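Local atomic coordinates of unsaturated glucuronyl hydrolase (Streptococcus agalactiae, PDB entry 2ZZR), a protein that hydrolyses unsaturated disaccharides from hyaluronan, chondroitin and heparin, releasing the 4-deoxy-4,5-didehydro uronic acid at their non-reducing end. Residues Q38-I43 / N84-L89; L77-E82 / K391-Y396; K95-F100 / P121-E126; A310-H315 / L383-R388. One frame throughout, in Å; residues are numbered along the deposited sequence. Where two conformers were deposited one is given.

Contact 1: Q38-I43 / N84-L89; sequences QLYINI and NQDKKL
Y40 has CG anti to its carbonyl carbon (chi1 -84°), and D86 has CG anti to its backbone N (chi1 -177°); from these positions a phenol and a carboxylate meet. Y40 OH lies 2.6 Å from D86 OD2. N84 and Y40 meet tip to tip, N84 OD1 lying 3.0 Å from Y40 OH and near the plane of the ring. One hydroxyl proton thus has two acceptors within range. The D86 carboxylate is nearly coplanar with the ring, while its other oxygen, OD1, N-caps helix 87-105 by accepting from K88 N at 3.1 Å. K88 crosses the phenol obliquely, with NZ 3.8 Å from Y40 CE2. Beside this polar cluster, I43 and L89 cross at about a right angle, and I43 CD1 presses to 3.3 Å from L89 CD2, tighter than ordinary van der Waals contact. Helix 25-46 is thereby tied to the start of helix 87-105. With a helix N terminus, a phenol and a nearby lysine around it, D86 probably stays ionised.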
loop_
_atom_site.group_PDB
_atom_site.type_symbol
_atom_site.label_atom_id
_atom_site.label_comp_id
_atom_site.label_asym_id
_atom_site.label_seq_id
_atom_site.Cartn_x
_atom_site.Cartn_y
_atom_site.Cartn_z
ATOM N N GLN A 38 -19.011 -9.962 -3.666
ATOM C CA GLN A 38 -18.338 -9.574 -4.909
ATOM C C GLN A 38 -17.136 -10.470 -5.217
ATOM O O GLN A 38 -16.924 -10.846 -6.367
ATOM C CB GLN A 38 -17.920 -8.096 -4.880
ATOM C CG GLN A 38 -17.473 -7.548 -6.251
ATOM C CD GLN A 38 -18.546 -7.720 -7.320
ATOM O OE1 GLN A 38 -19.613 -7.109 -7.244
ATOM N NE2 GLN A 38 -18.263 -8.554 -8.322
ATOM N N LEU A 39 -16.361 -10.823 -4.192
ATOM C CA LEU A 39 -15.198 -11.694 -4.382
ATOM C C LEU A 39 -15.582 -13.077 -4.898
ATOM O O LEU A 39 -14.911 -13.621 -5.774
ATOM C CB LEU A 39 -14.365 -11.820 -3.098
ATOM C CG LEU A 39 -13.543 -10.600 -2.651
ATOM C CD1 LEU A 39 -12.700 -10.973 -1.439
ATOM C CD2 LEU A 39 -12.646 -10.068 -3.775
ATOM N N TYR A 40 -16.669 -13.636 -4.366
ATOM C CA TYR A 40 -17.136 -14.950 -4.819
ATOM C C TYR A 40 -17.590 -14.934 -6.278
ATOM O O TYR A 40 -17.276 -15.856 -7.037
ATOM C CB TYR A 40 -18.237 -15.486 -3.902
ATOM C CG TYR A 40 -17.696 -16.179 -2.673
ATOM C CD1 TYR A 40 -17.689 -15.536 -1.437
ATOM C CD2 TYR A 40 -17.177 -17.472 -2.749
ATOM C CE1 TYR A 40 -17.190 -16.166 -0.303
ATOM C CE2 TYR A 40 -16.677 -18.110 -1.621
ATOM C CZ TYR A 40 -16.685 -17.448 -0.401
ATOM O OH TYR A 40 -16.199 -18.071 0.724
ATOM N N ILE A 41 -18.305 -13.877 -6.652
ATOM C CA ILE A 41 -18.706 -13.620 -8.041
ATOM C C ILE A 41 -17.473 -13.492 -8.951
ATOM O O ILE A 41 -17.462 -14.010 -10.071
ATOM C CB ILE A 41 -19.622 -12.367 -8.129
ATOM C CG1 ILE A 41 -21.002 -12.677 -7.530
ATOM C CG2 ILE A 41 -19.760 -11.857 -9.573
ATOM C CD1 ILE A 41 -21.888 -11.468 -7.336
ATOM N N ASN A 42 -16.428 -12.833 -8.452
ATOM C CA ASN A 42 -15.195 -12.654 -9.226
ATOM C C ASN A 42 -14.272 -13.869 -9.320
ATOM O O ASN A 42 -13.539 -14.001 -10.295
ATOM C CB ASN A 42 -14.429 -11.413 -8.751
ATOM C CG ASN A 42 -15.112 -10.119 -9.162
ATOM O OD1 ASN A 42 -16.090 -10.126 -9.916
ATOM N ND2 ASN A 42 -14.592 -8.996 -8.676
ATOM N N ILE A 43 -14.298 -14.754 -8.322
ATOM C CA ILE A 43 -13.525 -16.001 -8.398
ATOM C C ILE A 43 -13.928 -16.790 -9.658
ATOM O O ILE A 43 -13.084 -17.373 -10.348
ATOM C CB ILE A 43 -13.679 -16.864 -7.113
ATOM C CG1 ILE A 43 -12.913 -16.217 -5.952
ATOM C CG2 ILE A 43 -13.171 -18.300 -7.335
ATOM C CD1 ILE A 43 -13.066 -16.939 -4.616
ATOM N N ASN A 84 -13.862 -16.206 6.864
ATOM C CA ASN A 84 -14.860 -17.291 6.857
ATOM C C ASN A 84 -14.344 -18.739 6.798
ATOM O O ASN A 84 -15.150 -19.679 6.815
ATOM C CB ASN A 84 -15.956 -17.031 5.802
ATOM C CG ASN A 84 -15.474 -17.221 4.361
ATOM O OD1 ASN A 84 -16.168 -16.841 3.415
ATOM N ND2 ASN A 84 -14.301 -17.813 4.188
ATOM N N GLN A 85 -13.020 -18.904 6.731
ATOM C CA GLN A 85 -12.373 -20.226 6.723
ATOM C C GLN A 85 -12.908 -21.178 5.634
ATOM O O GLN A 85 -12.914 -22.400 5.817
ATOM C CB GLN A 85 -12.454 -20.887 8.114
ATOM C CG GLN A 85 -11.816 -20.089 9.258
ATOM C CD GLN A 85 -12.708 -18.976 9.799
ATOM O OE1 GLN A 85 -13.923 -19.137 9.934
ATOM N NE2 GLN A 85 -12.101 -17.840 10.120
ATOM N N ASP A 86 -13.350 -20.617 4.509
ATOM C CA ASP A 86 -13.878 -21.403 3.388
ATOM C C ASP A 86 -12.726 -22.013 2.603
ATOM O O ASP A 86 -11.925 -21.298 1.992
ATOM C CB ASP A 86 -14.758 -20.524 2.484
ATOM C CG ASP A 86 -15.416 -21.293 1.329
ATOM O OD1 ASP A 86 -15.277 -22.529 1.222
ATOM O OD2 ASP A 86 -16.096 -20.637 0.513
ATOM N N LYS A 87 -12.650 -23.343 2.631
ATOM C CA LYS A 87 -11.623 -24.101 1.917
ATOM C C LYS A 87 -11.551 -23.747 0.422
ATOM O O LYS A 87 -10.478 -23.817 -0.178
ATOM C CB LYS A 87 -11.868 -25.605 2.094
ATOM C CG LYS A 87 -10.600 -26.440 2.278
ATOM C CD LYS A 87 -10.036 -26.957 0.955
ATOM C CE LYS A 87 -10.665 -28.283 0.525
ATOM N NZ LYS A 87 -10.111 -29.449 1.282
ATOM N N LYS A 88 -12.688 -23.365 -0.163
ATOM C CA LYS A 88 -12.756 -22.966 -1.572
ATOM C C LYS A 88 -11.842 -21.767 -1.867
ATOM O O LYS A 88 -11.197 -21.706 -2.920
ATOM C CB LYS A 88 -14.195 -22.627 -1.970
ATOM C CG LYS A 88 -14.381 -22.332 -3.462
ATOM C CD LYS A 88 -15.528 -21.362 -3.722
ATOM C CE LYS A 88 -16.881 -22.059 -3.689
ATOM N NZ LYS A 88 -17.990 -21.078 -3.514
ATOM N N LEU A 89 -11.801 -20.821 -0.931
ATOM C CA LEU A 89 -10.939 -19.644 -1.058
ATOM C C LEU A 89 -9.466 -20.025 -0.989
ATOM O O LEU A 89 -8.660 -19.554 -1.792
ATOM C CB LEU A 89 -11.279 -18.606 0.014
ATOM C CG LEU A 89 -12.662 -17.962 -0.093
ATOM C CD1 LEU A 89 -12.955 -17.147 1.146
ATOM C CD2 LEU A 89 -12.795 -17.100 -1.340
#

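Contact 2: L77-E82 / K391-Y396; sequences LWLAYE and KDWELY
E82, on helix 70-84 of the (alpha/alpha)6 barrel, receives the C-terminal tail that follows helix 376-390. The tight part centres on one carboxylate oxygen. Y396 OH donates to the anti lone pair of E82 OE1 at 2.6 Å, while W393 NE1, with E82 OE1 in its ring plane, reaches that oxygen at 2.9 Å from above the carboxylate plane. Two protein donors thus grip a single atom and limit how the carboxylate can turn. Next to them L79 CD2 lies 3.8 Å from Y396 CE2, and W78 CB packs against Y396 CZ. Within the tail, W393 CZ2 sits 3.4 Å above the plane of the Y396 ring, over its centre. The other side is wetter: E82 OE2 forms a salt bridge with K391 NZ at 2.9 Å, and a water donates a hydrogen bond to E82 OE2 and accepts one from E394 N. A further water joins backbone to side chain, donating to E82 O at 2.9 Å and accepting from K391 NZ at 3.0 Å.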
loop_
_atom_site.group_PDB
_atom_site.type_symbol
_atom_site.label_atom_id
_atom_site.label_comp_id
_atom_site.label_asym_id
_atom_site.label_seq_id
_atom_site.Cartn_x
_atom_site.Cartn_y
_atom_site.Cartn_z
ATOM N N LEU A 77 -8.380 -12.650 -1.541
ATOM C CA LEU A 77 -8.811 -14.026 -1.264
ATOM C C LEU A 77 -8.380 -14.509 0.124
ATOM O O LEU A 77 -9.187 -15.108 0.847
ATOM C CB LEU A 77 -8.304 -14.989 -2.342
ATOM C CG LEU A 77 -8.709 -14.664 -3.784
ATOM C CD1 LEU A 77 -8.152 -15.716 -4.739
ATOM C CD2 LEU A 77 -10.214 -14.501 -3.943
ATOM N N TRP A 78 -7.126 -14.248 0.496
ATOM C CA TRP A 78 -6.621 -14.662 1.812
ATOM C C TRP A 78 -7.321 -13.915 2.944
ATOM O O TRP A 78 -7.632 -14.510 3.980
ATOM C CB TRP A 78 -5.100 -14.499 1.938
ATOM C CG TRP A 78 -4.282 -15.508 1.186
ATOM C CD1 TRP A 78 -3.276 -15.245 0.297
ATOM C CD2 TRP A 78 -4.393 -16.938 1.255
ATOM N NE1 TRP A 78 -2.748 -16.419 -0.185
ATOM C CE2 TRP A 78 -3.420 -17.474 0.379
ATOM C CE3 TRP A 78 -5.228 -17.817 1.964
ATOM C CZ2 TRP A 78 -3.259 -18.854 0.187
ATOM C CZ3 TRP A 78 -5.063 -19.188 1.777
ATOM C CH2 TRP A 78 -4.083 -19.692 0.903
ATOM N N LEU A 79 -7.583 -12.624 2.746
ATOM C CA LEU A 79 -8.307 -11.850 3.755
ATOM C C LEU A 79 -9.705 -12.415 3.968
ATOM O O LEU A 79 -10.148 -12.576 5.108
ATOM C CB LEU A 79 -8.396 -10.385 3.360
ATOM C CG LEU A 79 -7.075 -9.631 3.482
ATOM C CD1 LEU A 79 -7.267 -8.255 2.887
ATOM C CD2 LEU A 79 -6.619 -9.534 4.945
ATOM N N ALA A 80 -10.382 -12.718 2.862
ATOM C CA ALA A 80 -11.708 -13.335 2.901
ATOM C C ALA A 80 -11.642 -14.687 3.615
ATOM O O ALA A 80 -12.523 -15.016 4.424
ATOM C CB ALA A 80 -12.255 -13.499 1.481
ATOM N N TYR A 81 -10.595 -15.454 3.315
ATOM C CA TYR A 81 -10.371 -16.764 3.925
ATOM C C TYR A 81 -10.192 -16.677 5.441
ATOM O O TYR A 81 -10.680 -17.534 6.181
ATOM C CB TYR A 81 -9.171 -17.466 3.284
ATOM C CG TYR A 81 -8.838 -18.801 3.910
ATOM C CD1 TYR A 81 -7.693 -18.962 4.692
ATOM C CD2 TYR A 81 -9.680 -19.903 3.737
ATOM C CE1 TYR A 81 -7.390 -20.190 5.276
ATOM C CE2 TYR A 81 -9.387 -21.127 4.317
ATOM C CZ TYR A 81 -8.245 -21.264 5.084
ATOM O OH TYR A 81 -7.949 -22.475 5.658
ATOM N N GLU A 82 -9.494 -15.644 5.906
ATOM C CA GLU A 82 -9.361 -15.413 7.341
ATOM C C GLU A 82 -10.704 -15.125 7.990
ATOM O O GLU A 82 -10.926 -15.479 9.149
ATOM C CB GLU A 82 -8.406 -14.261 7.616
ATOM C CG GLU A 82 -6.986 -14.574 7.211
ATOM C CD GLU A 82 -5.994 -13.698 7.918
ATOM O OE1 GLU A 82 -5.137 -13.101 7.237
ATOM O OE2 GLU A 82 -6.075 -13.614 9.157
ATOM N N LYS A 391 -10.735 -7.907 13.468
ATOM C CA LYS A 391 -10.042 -8.929 14.234
ATOM C C LYS A 391 -8.674 -8.423 14.648
ATOM O O LYS A 391 -8.294 -7.307 14.296
ATOM C CB LYS A 391 -9.919 -10.223 13.420
ATOM C CG LYS A 391 -9.030 -10.132 12.187
ATOM C CD LYS A 391 -8.972 -11.450 11.423
ATOM C CE LYS A 391 -8.088 -12.469 12.139
ATOM N NZ LYS A 391 -7.945 -13.723 11.352
ATOM N N ASP A 392 -7.956 -9.231 15.416
ATOM C CA ASP A 392 -6.549 -8.964 15.665
ATOM C C ASP A 392 -5.799 -9.598 14.505
ATOM O O ASP A 392 -5.469 -10.781 14.535
ATOM C CB ASP A 392 -6.107 -9.554 17.011
ATOM C CG ASP A 392 -4.612 -9.390 17.265
ATOM O OD1 ASP A 392 -4.052 -10.185 18.042
ATOM O OD2 ASP A 392 -3.987 -8.473 16.677
ATOM N N TRP A 393 -5.562 -8.804 13.464
ATOM C CA TRP A 393 -5.036 -9.353 12.216
ATOM C C TRP A 393 -3.512 -9.486 12.222
ATOM O O TRP A 393 -2.796 -8.527 12.507
ATOM C CB TRP A 393 -5.515 -8.525 11.014
ATOM C CG TRP A 393 -4.982 -9.044 9.705
ATOM C CD1 TRP A 393 -5.201 -10.276 9.160
ATOM C CD2 TRP A 393 -4.137 -8.339 8.780
ATOM N NE1 TRP A 393 -4.540 -10.388 7.951
ATOM C CE2 TRP A 393 -3.885 -9.213 7.694
ATOM C CE3 TRP A 393 -3.575 -7.054 8.761
ATOM C CZ2 TRP A 393 -3.086 -8.847 6.598
ATOM C CZ3 TRP A 393 -2.778 -6.690 7.671
ATOM C CH2 TRP A 393 -2.548 -7.584 6.603
ATOM N N GLU A 394 -3.030 -10.693 11.929
ATOM C CA GLU A 394 -1.609 -10.942 11.751
ATOM C C GLU A 394 -1.167 -10.454 10.367
ATOM O O GLU A 394 -1.589 -11.004 9.346
ATOM C CB GLU A 394 -1.292 -12.437 11.905
ATOM C CG GLU A 394 0.199 -12.742 11.908
ATOM C CD GLU A 394 0.522 -14.233 11.982
ATOM O OE1 GLU A 394 1.724 -14.567 12.046
ATOM O OE2 GLU A 394 -0.416 -15.068 11.992
ATOM N N LEU A 395 -0.305 -9.437 10.341
ATOM C CA LEU A 395 0.097 -8.812 9.070
ATOM C C LEU A 395 0.771 -9.769 8.108
ATOM O O LEU A 395 1.670 -10.521 8.498
ATOM C CB LEU A 395 1.038 -7.628 9.324
ATOM C CG LEU A 395 0.398 -6.259 9.543
ATOM C CD1 LEU A 395 -0.551 -6.259 10.731
ATOM C CD2 LEU A 395 1.489 -5.212 9.741
ATOM N N TYR A 396 0.355 -9.722 6.843
ATOM C CA TYR A 396 1.115 -10.384 5.776
ATOM C C TYR A 396 2.464 -9.691 5.633
ATOM O O TYR A 396 3.499 -10.352 5.484
ATOM C CB TYR A 396 0.356 -10.348 4.443
ATOM C CG TYR A 396 -1.050 -10.931 4.504
ATOM C CD1 TYR A 396 -1.377 -11.918 5.444
ATOM C CD2 TYR A 396 -2.040 -10.516 3.613
ATOM C CE1 TYR A 396 -2.662 -12.459 5.497
ATOM C CE2 TYR A 396 -3.330 -11.059 3.652
ATOM C CZ TYR A 396 -3.630 -12.029 4.603
ATOM O OH TYR A 396 -4.899 -12.559 4.662
HETATM O O HOH W 1 -4.748 -12.916 11.478
HETATM O O HOH W 2 -2.661 -13.425 8.823
HETATM O O HOH W 3 -10.902 -14.261 11.738
#

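Contact 3: K95-F100 / P121-E126; sequences KNVLSF and PSCTAE
V97 and F100 of helix 87-105 pack against S122, C123 and E126 of helix 115-130, two successive helices in the wall of the (alpha/alpha)6 barrel; the second begins just after D114, the probable nucleophile. The short helical segments cross at -115°, their axes 9.1 Å apart, and no hydrogen bond links them directly. F100 has CG anti to its carbonyl carbon (chi1 -76°), and S122 covers one face of its ring: OG stands 3.6 Å above the ring plane, offset toward the rim, and CB is 3.5 Å from F100 CE1. That hydroxyl is itself hydrogen-bonded to L118 O. C123 SG approaches the same ring obliquely, 5.2 Å from the F100 centroid, a Cys sulfur-aromatic contact; it also packs 3.6 Å from F100 CB and against V97 CG1. V97 CG2 rests 3.4 Å from S122 O, where the helix carries a wider pi-type turn over residues 121-124; W78 NE1 bonds weakly to this carbonyl. The extended E126 chain brings OE2 3.5 Å from V97 CG2; H94 ND1 bonds to that oxygen. Consecutive helices are thus joined in the barrel wall of a family 88 glycoside hydrolase, F100 about 10 Å from D114, side chain to side chain.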
loop_
_atom_site.group_PDB
_atom_site.type_symbol
_atom_site.label_atom_id
_atom_site.label_comp_id
_atom_site.label_asym_id
_atom_site.label_seq_id
_atom_site.Cartn_x
_atom_site.Cartn_y
_atom_site.Cartn_z
ATOM N N LYS A 95 -3.513 -21.920 -5.442
ATOM C CA LYS A 95 -3.195 -22.053 -6.861
ATOM C C LYS A 95 -2.492 -20.795 -7.375
ATOM O O LYS A 95 -1.523 -20.894 -8.139
ATOM C CB LYS A 95 -4.446 -22.374 -7.675
ATOM C CG LYS A 95 -4.832 -23.851 -7.590
ATOM C CD LYS A 95 -6.118 -24.133 -8.329
ATOM C CE LYS A 95 -6.621 -25.535 -8.011
ATOM N NZ LYS A 95 -8.030 -25.707 -8.456
ATOM N N ASN A 96 -2.964 -19.623 -6.938
ATOM C CA ASN A 96 -2.260 -18.360 -7.215
ATOM C C ASN A 96 -0.822 -18.424 -6.705
ATOM O O ASN A 96 0.116 -18.083 -7.422
ATOM C CB ASN A 96 -2.974 -17.160 -6.578
ATOM C CG ASN A 96 -4.247 -16.764 -7.296
ATOM O OD1 ASN A 96 -4.668 -17.391 -8.284
ATOM N ND2 ASN A 96 -4.889 -15.719 -6.790
ATOM N N VAL A 97 -0.652 -18.874 -5.463
ATOM C CA VAL A 97 0.678 -19.063 -4.874
ATOM C C VAL A 97 1.597 -19.912 -5.765
ATOM O O VAL A 97 2.766 -19.576 -5.964
ATOM C CB VAL A 97 0.585 -19.654 -3.436
ATOM C CG1 VAL A 97 1.952 -20.077 -2.924
ATOM C CG2 VAL A 97 -0.059 -18.637 -2.496
ATOM N N LEU A 98 1.066 -21.009 -6.305
ATOM C CA LEU A 98 1.866 -21.875 -7.172
ATOM C C LEU A 98 2.270 -21.154 -8.462
ATOM O O LEU A 98 3.391 -21.327 -8.950
ATOM C CB LEU A 98 1.137 -23.192 -7.463
ATOM C CG LEU A 98 0.968 -24.131 -6.253
ATOM C CD1 LEU A 98 0.199 -25.399 -6.639
ATOM C CD2 LEU A 98 2.308 -24.489 -5.635
ATOM N N SER A 99 1.359 -20.329 -8.978
ATOM C CA SER A 99 1.628 -19.459 -10.122
ATOM C C SER A 99 2.738 -18.453 -9.809
ATOM O O SER A 99 3.618 -18.217 -10.637
ATOM C CB SER A 99 0.354 -18.727 -10.554
ATOM O OG SER A 99 0.618 -17.781 -11.580
ATOM N N PHE A 100 2.692 -17.854 -8.620
ATOM C CA PHE A 100 3.765 -16.950 -8.187
ATOM C C PHE A 100 5.109 -17.666 -8.050
ATOM O O PHE A 100 6.149 -17.113 -8.397
ATOM C CB PHE A 100 3.381 -16.213 -6.895
ATOM C CG PHE A 100 2.391 -15.105 -7.110
ATOM C CD1 PHE A 100 1.064 -15.250 -6.724
ATOM C CD2 PHE A 100 2.784 -13.913 -7.716
ATOM C CE1 PHE A 100 0.139 -14.232 -6.929
ATOM C CE2 PHE A 100 1.870 -12.889 -7.931
ATOM C CZ PHE A 100 0.543 -13.045 -7.539
ATOM N N PRO A 121 1.248 -10.202 -0.230
ATOM C CA PRO A 121 -0.168 -10.519 -0.009
ATOM C C PRO A 121 -0.597 -11.870 -0.586
ATOM O O PRO A 121 -1.721 -12.301 -0.347
ATOM C CB PRO A 121 -0.909 -9.386 -0.731
ATOM C CG PRO A 121 0.150 -8.373 -1.100
ATOM C CD PRO A 121 1.397 -9.161 -1.262
ATOM N N SER A 122 0.294 -12.519 -1.331
ATOM C CA SER A 122 -0.012 -13.804 -1.954
ATOM C C SER A 122 0.696 -14.949 -1.229
ATOM O O SER A 122 0.051 -15.797 -0.593
ATOM C CB SER A 122 0.382 -13.772 -3.433
ATOM O OG SER A 122 1.777 -13.550 -3.570
ATOM N N CYS A 123 2.021 -14.956 -1.309
ATOM C CA CYS A 123 2.829 -16.049 -0.786
ATOM C C CYS A 123 3.126 -15.887 0.696
ATOM O O CYS A 123 2.896 -16.806 1.477
ATOM C CB CYS A 123 4.118 -16.180 -1.589
ATOM S SG CYS A 123 3.785 -16.530 -3.332
ATOM N N THR A 124 3.617 -14.719 1.101
ATOM C CA THR A 124 3.902 -14.531 2.526
ATOM C C THR A 124 2.604 -14.653 3.329
ATOM O O THR A 124 2.597 -15.223 4.423
ATOM C CB THR A 124 4.626 -13.206 2.816
ATOM O OG1 THR A 124 5.686 -13.045 1.870
ATOM C CG2 THR A 124 5.225 -13.222 4.214
ATOM N N ALA A 125 1.512 -14.144 2.762
ATOM C CA ALA A 125 0.179 -14.286 3.350
ATOM C C ALA A 125 -0.136 -15.738 3.691
ATOM O O ALA A 125 -0.511 -16.040 4.832
ATOM C CB ALA A 125 -0.877 -13.730 2.429
ATOM N N GLU A 126 0.015 -16.639 2.717
ATOM C CA GLU A 126 -0.270 -18.045 3.002
ATOM C C GLU A 126 0.646 -18.593 4.083
ATOM O O GLU A 126 0.190 -19.327 4.964
ATOM C CB GLU A 126 -0.229 -18.948 1.770
ATOM C CG GLU A 126 -0.715 -20.358 2.160
ATOM C CD GLU A 126 -0.936 -21.306 1.010
ATOM O OE1 GLU A 126 -1.743 -22.245 1.194
ATOM O OE2 GLU A 126 -0.307 -21.135 -0.055
#

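Contact 4: A310-H315 / L383-R388; sequences AVCGIH and LEALIR
H315 and R388 meet where helices 304-318 and 376-390 of the (alpha/alpha)6 barrel run side by side, their short segments inclined at 32° with axes 9.0 Å apart. H315 CG is anti to its backbone N (chi1 -178°), and R388 CB makes a CH-pi contact over one face of the imidazole, 3.7 Å from the ring centroid. The guanidinium stands steeply to that ring and carries C312 O over its own centre, 3.7 Å above the plane. Farther along the interface V311 CG1 packs on A385 CB at 3.7 Å, and C312 SG lies 4.0 Å from A385 CB. The C312 side chain is about 9 Å from that of W250, a probable substrate-binding residue. A second shell fixes the arginine: R388 NE donates a nearly straight hydrogen bond (2.9 Å, N-H...O 174°) to E384 OE2, part of a salt bridge within the helix, NH1 pairs with E316, and NH2 bonds to Y253. E384 is held in turn through OE1 by Y380 OH and W397 NE1. At the edge a water donates to R388 O at 2.9 Å.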
loop_
_atom_site.group_PDB
_atom_site.type_symbol
_atom_site.label_atom_id
_atom_site.label_comp_id
_atom_site.label_asym_id
_atom_site.label_seq_id
_atom_site.Cartn_x
_atom_site.Cartn_y
_atom_site.Cartn_z
ATOM N N ALA A 310 -4.085 4.807 3.528
ATOM C CA ALA A 310 -3.855 5.654 4.706
ATOM C C ALA A 310 -4.548 5.112 5.960
ATOM O O ALA A 310 -3.999 5.192 7.066
ATOM C CB ALA A 310 -4.284 7.098 4.434
ATOM N N VAL A 311 -5.750 4.562 5.790
ATOM C CA VAL A 311 -6.459 3.952 6.919
ATOM C C VAL A 311 -5.621 2.814 7.513
ATOM O O VAL A 311 -5.434 2.757 8.733
ATOM C CB VAL A 311 -7.890 3.481 6.547
ATOM C CG1 VAL A 311 -8.455 2.558 7.642
ATOM C CG2 VAL A 311 -8.817 4.685 6.349
ATOM N N CYS A 312 -5.112 1.923 6.661
ATOM C CA CYS A 312 -4.249 0.819 7.120
ATOM C C CYS A 312 -3.023 1.341 7.867
ATOM O O CYS A 312 -2.658 0.802 8.925
ATOM C CB CYS A 312 -3.817 -0.071 5.949
ATOM S SG CYS A 312 -5.191 -0.939 5.169
ATOM N N GLY A 313 -2.411 2.396 7.322
ATOM C CA GLY A 313 -1.221 3.008 7.927
ATOM C C GLY A 313 -1.490 3.597 9.301
ATOM O O GLY A 313 -0.704 3.409 10.233
ATOM N N ILE A 314 -2.595 4.317 9.427
ATOM C CA ILE A 314 -2.975 4.918 10.704
ATOM C C ILE A 314 -3.271 3.803 11.720
ATOM O O ILE A 314 -2.798 3.845 12.862
ATOM C CB ILE A 314 -4.186 5.879 10.545
ATOM C CG1 ILE A 314 -3.799 7.093 9.684
ATOM C CG2 ILE A 314 -4.696 6.347 11.917
ATOM C CD1 ILE A 314 -4.991 7.931 9.242
ATOM N N HIS A 315 -4.029 2.795 11.289
ATOM C CA HIS A 315 -4.348 1.657 12.152
ATOM C C HIS A 315 -3.074 0.997 12.683
ATOM O O HIS A 315 -2.956 0.718 13.886
ATOM C CB HIS A 315 -5.211 0.635 11.399
ATOM C CG HIS A 315 -5.609 -0.540 12.239
ATOM N ND1 HIS A 315 -6.786 -0.584 12.955
ATOM C CD2 HIS A 315 -4.974 -1.707 12.485
ATOM C CE1 HIS A 315 -6.858 -1.733 13.606
ATOM N NE2 HIS A 315 -5.769 -2.431 13.339
ATOM N N LEU A 383 -10.292 -3.872 1.968
ATOM C CA LEU A 383 -10.581 -5.110 2.693
ATOM C C LEU A 383 -9.598 -5.347 3.855
ATOM O O LEU A 383 -9.998 -5.811 4.919
ATOM C CB LEU A 383 -10.632 -6.309 1.746
ATOM C CG LEU A 383 -11.083 -7.654 2.323
ATOM C CD1 LEU A 383 -12.454 -7.535 2.991
ATOM C CD2 LEU A 383 -11.098 -8.706 1.219
ATOM N N GLU A 384 -8.323 -5.006 3.666
ATOM C CA GLU A 384 -7.359 -5.112 4.765
ATOM C C GLU A 384 -7.760 -4.211 5.935
ATOM O O GLU A 384 -7.646 -4.615 7.099
ATOM C CB GLU A 384 -5.926 -4.811 4.308
ATOM C CG GLU A 384 -4.900 -5.246 5.345
ATOM C CD GLU A 384 -3.544 -4.614 5.135
ATOM O OE1 GLU A 384 -2.781 -5.132 4.303
ATOM O OE2 GLU A 384 -3.242 -3.617 5.826
ATOM N N ALA A 385 -8.235 -3.001 5.631
ATOM C CA ALA A 385 -8.705 -2.081 6.668
ATOM C C ALA A 385 -9.883 -2.684 7.423
ATOM O O ALA A 385 -9.932 -2.636 8.656
ATOM C CB ALA A 385 -9.098 -0.733 6.070
ATOM N N LEU A 386 -10.823 -3.259 6.676
ATOM C CA LEU A 386 -11.990 -3.891 7.284
ATOM C C LEU A 386 -11.577 -5.015 8.232
ATOM O O LEU A 386 -12.043 -5.066 9.391
ATOM C CB LEU A 386 -12.939 -4.408 6.202
ATOM C CG LEU A 386 -13.661 -3.323 5.395
ATOM C CD1 LEU A 386 -14.507 -3.990 4.293
ATOM C CD2 LEU A 386 -14.521 -2.431 6.286
ATOM N N ILE A 387 -10.695 -5.892 7.748
ATOM C CA ILE A 387 -10.191 -7.028 8.529
ATOM C C ILE A 387 -9.361 -6.556 9.738
ATOM O O ILE A 387 -9.491 -7.108 10.836
ATOM C CB ILE A 387 -9.402 -8.045 7.639
ATOM C CG1 ILE A 387 -10.334 -8.724 6.614
ATOM C CG2 ILE A 387 -8.639 -9.093 8.483
ATOM C CD1 ILE A 387 -11.471 -9.586 7.208
ATOM N N ARG A 388 -8.537 -5.524 9.538
ATOM C CA ARG A 388 -7.808 -4.892 10.648
ATOM C C ARG A 388 -8.741 -4.465 11.784
ATOM O O ARG A 388 -8.447 -4.702 12.959
ATOM C CB ARG A 388 -7.015 -3.674 10.161
ATOM C CG ARG A 388 -5.641 -4.008 9.581
ATOM C CD ARG A 388 -5.007 -2.750 8.980
ATOM N NE ARG A 388 -3.609 -2.976 8.604
ATOM C CZ ARG A 388 -2.582 -2.902 9.450
ATOM N NH1 ARG A 388 -2.781 -2.591 10.730
ATOM N NH2 ARG A 388 -1.350 -3.140 9.018
HETATM O O HOH W 4 -5.865 -5.808 13.632
#

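How the contacts relate
From the N terminus, helix 25-46 opens contact 1, which closes at the start of helix 87-105. Contact 2 opens on helix 70-84 before that closure and ends only in the C-terminal tail, so contacts 1 and 2 cross along the chain; I43 and L89 pack on L77, A80 and Y81. The long span of contact 2 encloses both contact 3, a short closure between helices 87-105 and 115-130, and contact 4, which joins helices 304-318 and 376-390. W78 and Y396 lean on S122, A125 and E126 of contact 3, while L79, W393 and L395 touch E384, I387 and R388 of contact 4. L39 of contact 1 also packs on L383 of contact 4. Contact 2 thus connects early barrel helices with the last ones.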